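Local coordinates for hypothetical protein, GDSL-like Lipase/Acylhydrolase family protein (Bacteroides uniformis, PDB 4M8K) that is of unknown function but probably acts as an esterase or lipase, hydrolysing acyl esters as other GDSL-family hydrolases do, at residues Arg78-Ser83 with Ile106-Thr111; Gly110-Ile115 with Gln159-Ala164. All coordinates share one frame; numbering follows the deposited sequence. Where two conformers were deposited one is given.

Contact 1 (Arg78-Ser83 with Ile106-Thr111); sequences RNNSYS and IHNLGT
Arg-78 and Leu-109 bring the two backbones within 5.3 Å, CA to CA, where strand 75-81, an outermost strand of the parallel sheet, runs beside the irregular loop that leads towards strand 114-118. No backbone-to-backbone hydrogen bond joins the segments, and side chains of the strand grip the loop instead. Asn-80 ND2 donates to Asn-108 O at 3.0 Å in a nearly straight bond (169°), with the acceptor in the plane of the Asn-80 amide. With CG anti to the backbone N (chi1 -163°), the Asn-80 amide extends to this oxygen, while CB, set by the backbone, rests against CD2 of Leu-109. Arg-78 first lays CG against the peptide joining Leu-109 and Gly-110, 3.5 Å from Leu-109 C. A bend at chi2 (-62°) then carries the guanidinium to Asn-108, where Arg-78 NH1 gives a more bent bond of 2.8 Å to Asn-108 OD1. The two flat groups stand almost perpendicular, and NH1 approaches from above the carbonyl plane. Water 1, at the guanidinium edge, accepts from NH1 and donates to Asn-108 O, which therefore receives two hydrogen bonds. At the other end of the Asn-80 amide, OD1 accepts from Asn-42 ND2, while Leu-109 O is bonded to Ser-24 OG. Asn-108 is thus gripped through both its backbone and side-chain oxygens, so side-chain hydrogen bonds hold the irregular loop beside the outermost strand without backbone pairing.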
ATOM      1  N   ARG A  78      -5.549  -2.873 -10.892  1.00 21.94           N
ATOM      2  CA  ARG A  78      -6.501  -2.342  -9.941  1.00 19.06           C
ATOM      3  C   ARG A  78      -5.763  -1.484  -8.954  1.00 20.47           C
ATOM      4  O   ARG A  78      -4.771  -1.907  -8.409  1.00 20.60           O
ATOM      5  CB  ARG A  78      -7.231  -3.434  -9.151  1.00 21.05           C
ATOM      6  CG  ARG A  78      -8.241  -4.239  -9.954  1.00 22.71           C
ATOM      7  CD  ARG A  78      -9.401  -3.390 -10.527  1.00 21.56           C
ATOM      8  NE  ARG A  78     -10.385  -4.331 -11.067  1.00 28.81           N
ATOM      9  CZ  ARG A  78     -11.287  -5.002 -10.332  1.00 34.31           C
ATOM     10  NH1 ARG A  78     -11.415  -4.813  -9.017  1.00 34.34           N
ATOM     11  NH2 ARG A  78     -12.094  -5.864 -10.939  1.00 35.73           N
ATOM     12  N   ASN A  79      -6.310  -0.301  -8.691  1.00 17.46           N
ATOM     13  CA  ASN A  79      -5.886   0.518  -7.555  1.00 18.55           C
ATOM     14  C   ASN A  79      -6.898   0.428  -6.386  1.00 17.68           C
ATOM     15  O   ASN A  79      -7.824   1.259  -6.268  1.00 18.64           O
ATOM     16  CB  ASN A  79      -5.668   1.967  -7.983  1.00 18.90           C
ATOM     17  CG  ASN A  79      -5.041   2.793  -6.871  1.00 21.92           C
ATOM     18  OD1 ASN A  79      -4.708   2.257  -5.826  1.00 19.73           O
ATOM     19  ND2 ASN A  79      -5.006   4.118  -7.050  1.00 20.11           N
ATOM     20  N   ASN A  80      -6.709  -0.597  -5.576  1.00 17.73           N
ATOM     21  CA  ASN A  80      -7.519  -0.779  -4.374  1.00 19.39           C
ATOM     22  C   ASN A  80      -6.894  -0.050  -3.202  1.00 19.15           C
ATOM     23  O   ASN A  80      -6.205  -0.634  -2.375  1.00 16.40           O
ATOM     24  CB  ASN A  80      -7.696  -2.262  -4.054  1.00 20.12           C
ATOM     25  CG  ASN A  80      -8.833  -2.513  -3.093  1.00 19.51           C
ATOM     26  OD1 ASN A  80      -9.154  -1.660  -2.251  1.00 22.38           O
ATOM     27  ND2 ASN A  80      -9.450  -3.676  -3.205  1.00 23.11           N
ATOM     28  N   SER A  81      -7.156   1.245  -3.148  1.00 17.56           N
ATOM     29  CA  SER A  81      -6.638   2.120  -2.123  1.00 17.45           C
ATOM     30  C   SER A  81      -7.798   2.843  -1.474  1.00 16.69           C
ATOM     31  O   SER A  81      -8.778   3.166  -2.123  1.00 21.52           O
ATOM     32  CB  SER A  81      -5.575   3.092  -2.669  1.00 20.71           C
ATOM     33  OG  SER A  81      -4.410   2.406  -3.192  1.00 18.31           O
ATOM     34  N   TYR A  82      -7.649   3.083  -0.165  1.00 17.85           N
ATOM     35  CA  TYR A  82      -8.726   3.452   0.735  1.00 18.87           C
ATOM     36  C   TYR A  82      -8.170   4.316   1.864  1.00 18.93           C
ATOM     37  O   TYR A  82      -7.419   3.849   2.729  1.00 16.55           O
ATOM     38  CB  TYR A  82      -9.368   2.190   1.285  1.00 17.26           C
ATOM     39  CG  TYR A  82     -10.743   2.321   1.963  1.00 16.42           C
ATOM     40  CD1 TYR A  82     -11.013   3.281   2.942  1.00 20.67           C
ATOM     41  CD2 TYR A  82     -11.769   1.439   1.635  1.00 22.45           C
ATOM     42  CE1 TYR A  82     -12.273   3.376   3.544  1.00 24.25           C
ATOM     43  CE2 TYR A  82     -13.022   1.531   2.225  1.00 22.85           C
ATOM     44  CZ  TYR A  82     -13.259   2.492   3.198  1.00 25.03           C
ATOM     45  OH  TYR A  82     -14.496   2.543   3.807  1.00 33.57           O
ATOM     46  N   SER A  83      -8.623   5.570   1.890  1.00 21.84           N
ATOM     47  CA  SER A  83      -8.156   6.579   2.854  0.67 19.29           C
ATOM     48  C   SER A  83      -8.369   6.185   4.286  1.00 21.15           C
ATOM     49  O   SER A  83      -9.446   5.778   4.674  1.00 20.20           O
ATOM     50  CB  SER A  83      -8.906   7.899   2.666  0.67 22.25           C
ATOM     51  OG  SER A  83      -8.569   8.464   1.458  0.67 24.63           O
ATOM     52  N   ILE A 106      -7.847  -8.219  -0.021  1.00 16.22           N
ATOM     53  CA  ILE A 106      -6.840  -8.980  -0.754  1.00 19.76           C
ATOM     54  C   ILE A 106      -7.349  -9.819  -1.935  1.00 20.35           C
ATOM     55  O   ILE A 106      -6.553 -10.152  -2.781  1.00 22.12           O
ATOM     56  CB  ILE A 106      -6.080  -9.941   0.209  1.00 16.88           C
ATOM     57  CG1 ILE A 106      -7.031 -10.861   0.954  1.00 22.89           C
ATOM     58  CG2 ILE A 106      -5.269  -9.140   1.222  1.00 22.53           C
ATOM     59  CD1 ILE A 106      -6.292 -11.965   1.728  1.00 24.19           C
ATOM     60  N   HIS A 107      -8.648 -10.115  -2.002  1.00 22.02           N
ATOM     61  CA  HIS A 107      -9.254 -10.790  -3.167  1.00 24.02           C
ATOM     62  C   HIS A 107      -9.642  -9.875  -4.315  1.00 26.37           C
ATOM     63  O   HIS A 107     -10.026 -10.379  -5.375  1.00 27.15           O
ATOM     64  CB  HIS A 107     -10.518 -11.587  -2.778  1.00 22.01           C
ATOM     65  CG  HIS A 107     -10.278 -12.669  -1.769  1.00 21.78           C
ATOM     66  ND1 HIS A 107     -10.105 -13.988  -2.115  1.00 22.17           N
ATOM     67  CD2 HIS A 107     -10.179 -12.620  -0.412  1.00 21.22           C
ATOM     68  CE1 HIS A 107      -9.924 -14.708  -1.028  1.00 21.32           C
ATOM     69  NE2 HIS A 107      -9.966 -13.902   0.021  1.00 22.03           N
ATOM     70  N   ASN A 108      -9.591  -8.568  -4.139  1.00 18.91           N
ATOM     71  CA  ASN A 108     -10.085  -7.680  -5.174  1.00 22.79           C
ATOM     72  C   ASN A 108      -8.960  -6.808  -5.728  1.00 22.39           C
ATOM     73  O   ASN A 108      -8.915  -5.599  -5.485  1.00 22.48           O
ATOM     74  CB  ASN A 108     -11.249  -6.861  -4.603  1.00 17.76           C
ATOM     75  CG  ASN A 108     -12.032  -6.132  -5.641  1.00 20.32           C
ATOM     76  OD1 ASN A 108     -12.047  -6.445  -6.833  1.00 19.10           O
ATOM     77  ND2 ASN A 108     -12.722  -5.098  -5.174  1.00 19.99           N
ATOM     78  N   LEU A 109      -8.057  -7.447  -6.490  1.00 21.07           N
ATOM     79  CA  LEU A 109      -6.905  -6.800  -7.110  1.00 20.93           C
ATOM     80  C   LEU A 109      -6.740  -7.122  -8.597  1.00 20.27           C
ATOM     81  O   LEU A 109      -5.681  -6.850  -9.179  1.00 22.15           O
ATOM     82  CB  LEU A 109      -5.654  -7.251  -6.374  1.00 19.77           C
ATOM     83  CG  LEU A 109      -5.588  -6.855  -4.886  1.00 20.76           C
ATOM     84  CD1 LEU A 109      -4.320  -7.413  -4.267  1.00 17.83           C
ATOM     85  CD2 LEU A 109      -5.597  -5.368  -4.743  1.00 19.03           C
ATOM     86  N   GLY A 110      -7.759  -7.761  -9.180  1.00 20.47           N
ATOM     87  CA  GLY A 110      -7.720  -8.220 -10.551  1.00 22.13           C
ATOM     88  C   GLY A 110      -6.763  -9.383 -10.745  1.00 25.33           C
ATOM     89  O   GLY A 110      -6.622 -10.234  -9.860  1.00 22.90           O
ATOM     90  N   THR A 111      -6.033  -9.350 -11.863  1.00 26.11           N
ATOM     91  CA  THR A 111      -5.034 -10.383 -12.193  1.00 25.46           C
ATOM     92  C   THR A 111      -3.668  -9.735 -12.407  1.00 23.69           C
ATOM     93  O   THR A 111      -3.173  -9.666 -13.495  1.00 21.77           O
ATOM     94  CB  THR A 111      -5.460 -11.201 -13.460  1.00 28.12           C
ATOM     95  OG1 THR A 111      -6.786 -11.691 -13.258  1.00 37.94           O
ATOM     96  CG2 THR A 111      -4.609 -12.422 -13.655  1.00 37.52           C
TER
HETATM   97  O   HOH W   1      -9.806  -3.527  -6.890  1.00 23.98           O

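Contact 2 (Gly110-Ile115 with Gln159-Ala164)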
ATOM      1  N   GLY A 110      -7.759  -7.761  -9.180  1.00 20.47           N
ATOM      2  CA  GLY A 110      -7.720  -8.220 -10.551  1.00 22.13           C
ATOM      3  C   GLY A 110      -6.763  -9.383 -10.745  1.00 25.33           C
ATOM      4  O   GLY A 110      -6.622 -10.234  -9.860  1.00 22.90           O
ATOM      5  N   THR A 111      -6.033  -9.350 -11.863  1.00 26.11           N
ATOM      6  CA  THR A 111      -5.034 -10.383 -12.193  1.00 25.46           C
ATOM      7  C   THR A 111      -3.668  -9.735 -12.407  1.00 23.69           C
ATOM      8  O   THR A 111      -3.173  -9.666 -13.495  1.00 21.77           O
ATOM      9  CB  THR A 111      -5.460 -11.201 -13.460  1.00 28.12           C
ATOM     10  OG1 THR A 111      -6.786 -11.691 -13.258  1.00 37.94           O
ATOM     11  CG2 THR A 111      -4.609 -12.422 -13.655  1.00 37.52           C
ATOM     12  N   PRO A 112      -3.035  -9.285 -11.330  1.00 21.10           N
ATOM     13  CA  PRO A 112      -1.781  -8.596 -11.454  1.00 23.29           C
ATOM     14  C   PRO A 112      -0.603  -9.521 -11.591  1.00 23.15           C
ATOM     15  O   PRO A 112      -0.639 -10.672 -11.144  1.00 23.48           O
ATOM     16  CB  PRO A 112      -1.648  -7.860 -10.133  1.00 22.92           C
ATOM     17  CG  PRO A 112      -2.370  -8.774  -9.157  1.00 22.82           C
ATOM     18  CD  PRO A 112      -3.463  -9.419  -9.927  1.00 24.58           C
ATOM     19  N   ASP A 113       0.413  -9.007 -12.275  1.00 20.94           N
ATOM     20  CA  ASP A 113       1.768  -9.610 -12.300  1.00 22.66           C
ATOM     21  C   ASP A 113       2.626  -9.032 -11.178  1.00 21.28           C
ATOM     22  O   ASP A 113       3.564  -9.688 -10.675  1.00 22.38           O
ATOM     23  CB  ASP A 113       2.431  -9.281 -13.634  1.00 23.90           C
ATOM     24  CG  ASP A 113       1.629  -9.739 -14.781  1.00 24.81           C
ATOM     25  OD1 ASP A 113       1.490 -10.942 -14.863  1.00 23.89           O
ATOM     26  OD2 ASP A 113       1.143  -8.934 -15.622  1.00 23.19           O
ATOM     27  N   ILE A 114       2.323  -7.771 -10.831  1.00 21.23           N
ATOM     28  CA  ILE A 114       3.039  -7.034  -9.793  1.00 23.01           C
ATOM     29  C   ILE A 114       2.011  -6.503  -8.820  1.00 21.71           C
ATOM     30  O   ILE A 114       1.014  -5.842  -9.218  1.00 25.54           O
ATOM     31  CB  ILE A 114       3.914  -5.895 -10.386  1.00 25.27           C
ATOM     32  CG1 ILE A 114       5.045  -6.471 -11.251  1.00 28.03           C
ATOM     33  CG2 ILE A 114       4.541  -5.049  -9.278  1.00 25.17           C
ATOM     34  CD1 ILE A 114       5.686  -5.431 -12.163  1.00 28.08           C
ATOM     35  N   ILE A 115       2.246  -6.746  -7.526  1.00 21.21           N
ATOM     36  CA  ILE A 115       1.411  -6.162  -6.465  1.00 18.16           C
ATOM     37  C   ILE A 115       2.295  -5.252  -5.581  1.00 20.70           C
ATOM     38  O   ILE A 115       3.332  -5.671  -5.051  1.00 23.33           O
ATOM     39  CB  ILE A 115       0.719  -7.222  -5.609  1.00 21.30           C
ATOM     40  CG1 ILE A 115      -0.201  -8.070  -6.491  1.00 21.42           C
ATOM     41  CG2 ILE A 115      -0.067  -6.566  -4.480  1.00 22.42           C
ATOM     42  CD1 ILE A 115      -0.798  -9.253  -5.811  1.00 18.89           C
ATOM     43  N   GLN A 159      -0.262 -16.798  -1.201  1.00 23.34           N
ATOM     44  CA  GLN A 159      -1.092 -17.948  -1.566  1.00 22.50           C
ATOM     45  C   GLN A 159      -2.073 -17.612  -2.697  1.00 19.99           C
ATOM     46  O   GLN A 159      -2.217 -18.391  -3.658  1.00 20.04           O
ATOM     47  CB  GLN A 159      -1.810 -18.489  -0.324  1.00 26.14           C
ATOM     48  CG  GLN A 159      -2.743 -19.624  -0.656  1.00 41.74           C
ATOM     49  CD  GLN A 159      -3.173 -20.406   0.569  1.00 47.01           C
ATOM     50  OE1 GLN A 159      -4.317 -20.296   1.020  1.00 56.27           O
ATOM     51  NE2 GLN A 159      -2.244 -21.160   1.135  1.00 41.45           N
ATOM     52  N   LEU A 160      -2.755 -16.460  -2.603  1.00 19.91           N
ATOM     53  CA  LEU A 160      -3.699 -16.051  -3.646  1.00 20.09           C
ATOM     54  C   LEU A 160      -3.024 -15.734  -5.002  1.00 21.68           C
ATOM     55  O   LEU A 160      -3.634 -15.976  -6.065  1.00 24.34           O
ATOM     56  CB  LEU A 160      -4.531 -14.852  -3.199  1.00 19.79           C
ATOM     57  CG  LEU A 160      -5.465 -15.156  -2.013  1.00 21.85           C
ATOM     58  CD1 LEU A 160      -6.107 -13.887  -1.546  1.00 23.58           C
ATOM     59  CD2 LEU A 160      -6.526 -16.158  -2.402  1.00 23.89           C
ATOM     60  N   TYR A 161      -1.832 -15.128  -4.974  1.00 22.11           N
ATOM     61  CA  TYR A 161      -1.143 -14.687  -6.216  1.00 22.97           C
ATOM     62  C   TYR A 161       0.257 -15.292  -6.330  1.00 22.18           C
ATOM     63  O   TYR A 161       1.267 -14.579  -6.197  1.00 22.13           O
ATOM     64  CB  TYR A 161      -1.097 -13.153  -6.239  1.00 20.88           C
ATOM     65  CG  TYR A 161      -2.458 -12.543  -5.980  1.00 21.66           C
ATOM     66  CD1 TYR A 161      -3.424 -12.570  -6.949  1.00 23.70           C
ATOM     67  CD2 TYR A 161      -2.789 -12.019  -4.743  1.00 21.75           C
ATOM     68  CE1 TYR A 161      -4.668 -12.049  -6.720  1.00 26.85           C
ATOM     69  CE2 TYR A 161      -4.051 -11.498  -4.474  1.00 21.04           C
ATOM     70  CZ  TYR A 161      -4.989 -11.511  -5.467  1.00 24.63           C
ATOM     71  OH  TYR A 161      -6.254 -11.030  -5.248  1.00 22.79           O
ATOM     72  N   PRO A 162       0.336 -16.638  -6.509  1.00 25.24           N
ATOM     73  CA  PRO A 162       1.633 -17.304  -6.404  1.00 28.42           C
ATOM     74  C   PRO A 162       2.588 -17.006  -7.543  1.00 33.86           C
ATOM     75  O   PRO A 162       3.790 -17.296  -7.419  1.00 32.17           O
ATOM     76  CB  PRO A 162       1.274 -18.819  -6.392  1.00 28.85           C
ATOM     77  CG  PRO A 162      -0.047 -18.894  -7.062  1.00 30.35           C
ATOM     78  CD  PRO A 162      -0.759 -17.604  -6.694  1.00 22.91           C
ATOM     79  N   ALA A 163       2.050 -16.489  -8.646  1.00 30.07           N
ATOM     80  CA  ALA A 163       2.853 -16.084  -9.758  1.00 29.90           C
ATOM     81  C   ALA A 163       3.174 -14.601  -9.748  1.00 33.09           C
ATOM     82  O   ALA A 163       3.927 -14.191 -10.586  1.00 28.96           O
ATOM     83  CB  ALA A 163       2.150 -16.449 -11.071  1.00 36.14           C
ATOM     84  N   ALA A 164       2.654 -13.795  -8.811  1.00 29.98           N
ATOM     85  CA  ALA A 164       2.880 -12.355  -8.861  1.00 24.95           C
ATOM     86  C   ALA A 164       4.161 -12.003  -8.130  1.00 24.98           C
ATOM     87  O   ALA A 164       4.589 -12.737  -7.269  1.00 25.99           O
ATOM     88  CB  ALA A 164       1.713 -11.603  -8.247  1.00 26.34           C
TER
HETATM   89  O   HOH W   2      -7.668 -10.202  -7.323  1.00 18.73           O
HETATM   90  O   HOH W   3       5.183 -11.461 -12.068  1.00 40.41           O
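Asp-113 and Ala-164 lie 4.5 Å apart, CA to CA, where the entry to strand 114-118 meets the type I beta turn Tyr-161 to Ala-164 that follows helix 146-160. The turn is closed by a hydrogen bond from Ala-164 N to Tyr-161 O, and it presents Ala-164 to the adjacent segment 110-115: Ala-164 CA makes a CA-H...O contact of 3.3 Å with Asp-113 O, and its methyl group rests near Pro-112 O. Asp-113 O also accepts from water 3, which makes a long, weak second bond to Ala-163 O.

The apolar centre belongs to Ile-115 and Tyr-161, whose side chains cross at about a right angle. CD1 of Ile-115 approaches the ring obliquely, 3.6 Å from Tyr-161 CD2, and also lies 4.2 Å from Ala-164 CB. With CG anti to its own carbonyl carbon (chi1 -50°), Tyr-161 extends its ring past Ile-115 towards Pro-112, where Tyr-161 CE1 comes 4.3 Å from Pro-112 CD. Leu-160 CB packs on one ring face, towards the rim. At the phenol end, water 2 donates both to Tyr-161 OH (2.6 Å) and to Gly-110 O (2.7 Å), while the hydroxyl probably also bonds Ile-106 O. On the side facing strand 22-27, Asp-113 OD2 accepts from Lys-22 N.

Asp-113 and Ile-115 form backbone hydrogen bonds with Arg-165, as the turn passes directly into strand 165-170. This is the return of a beta-alpha-beta crossover, strand 114-118 to helix 146-160 to strand 165-170, within the parallel-sheet alpha/beta fold of GDSL-like hydrolases.

Contacts 1 and 2 share Gly-110 and Thr-111, and their centres lie about 11 Å apart. One loop therefore serves both: Asn-108 to Gly-110 are held against strand 75-81, and the same chain then enters strand 114-118 beside the turn after helix 146-160. The probable hydrogen bond between Tyr-161 OH and Ile-106 O, 2.6 Å long, bridges the two contacts, and Ile-106 CD1 packs 3.8 Å from Leu-160 CD1. Strand 22-27 lies between 75-81 and 114-118 in the sheet, so the loop spans from an outermost strand to the third. Ser-24 of that intervening strand meets both Leu-109 and Pro-112.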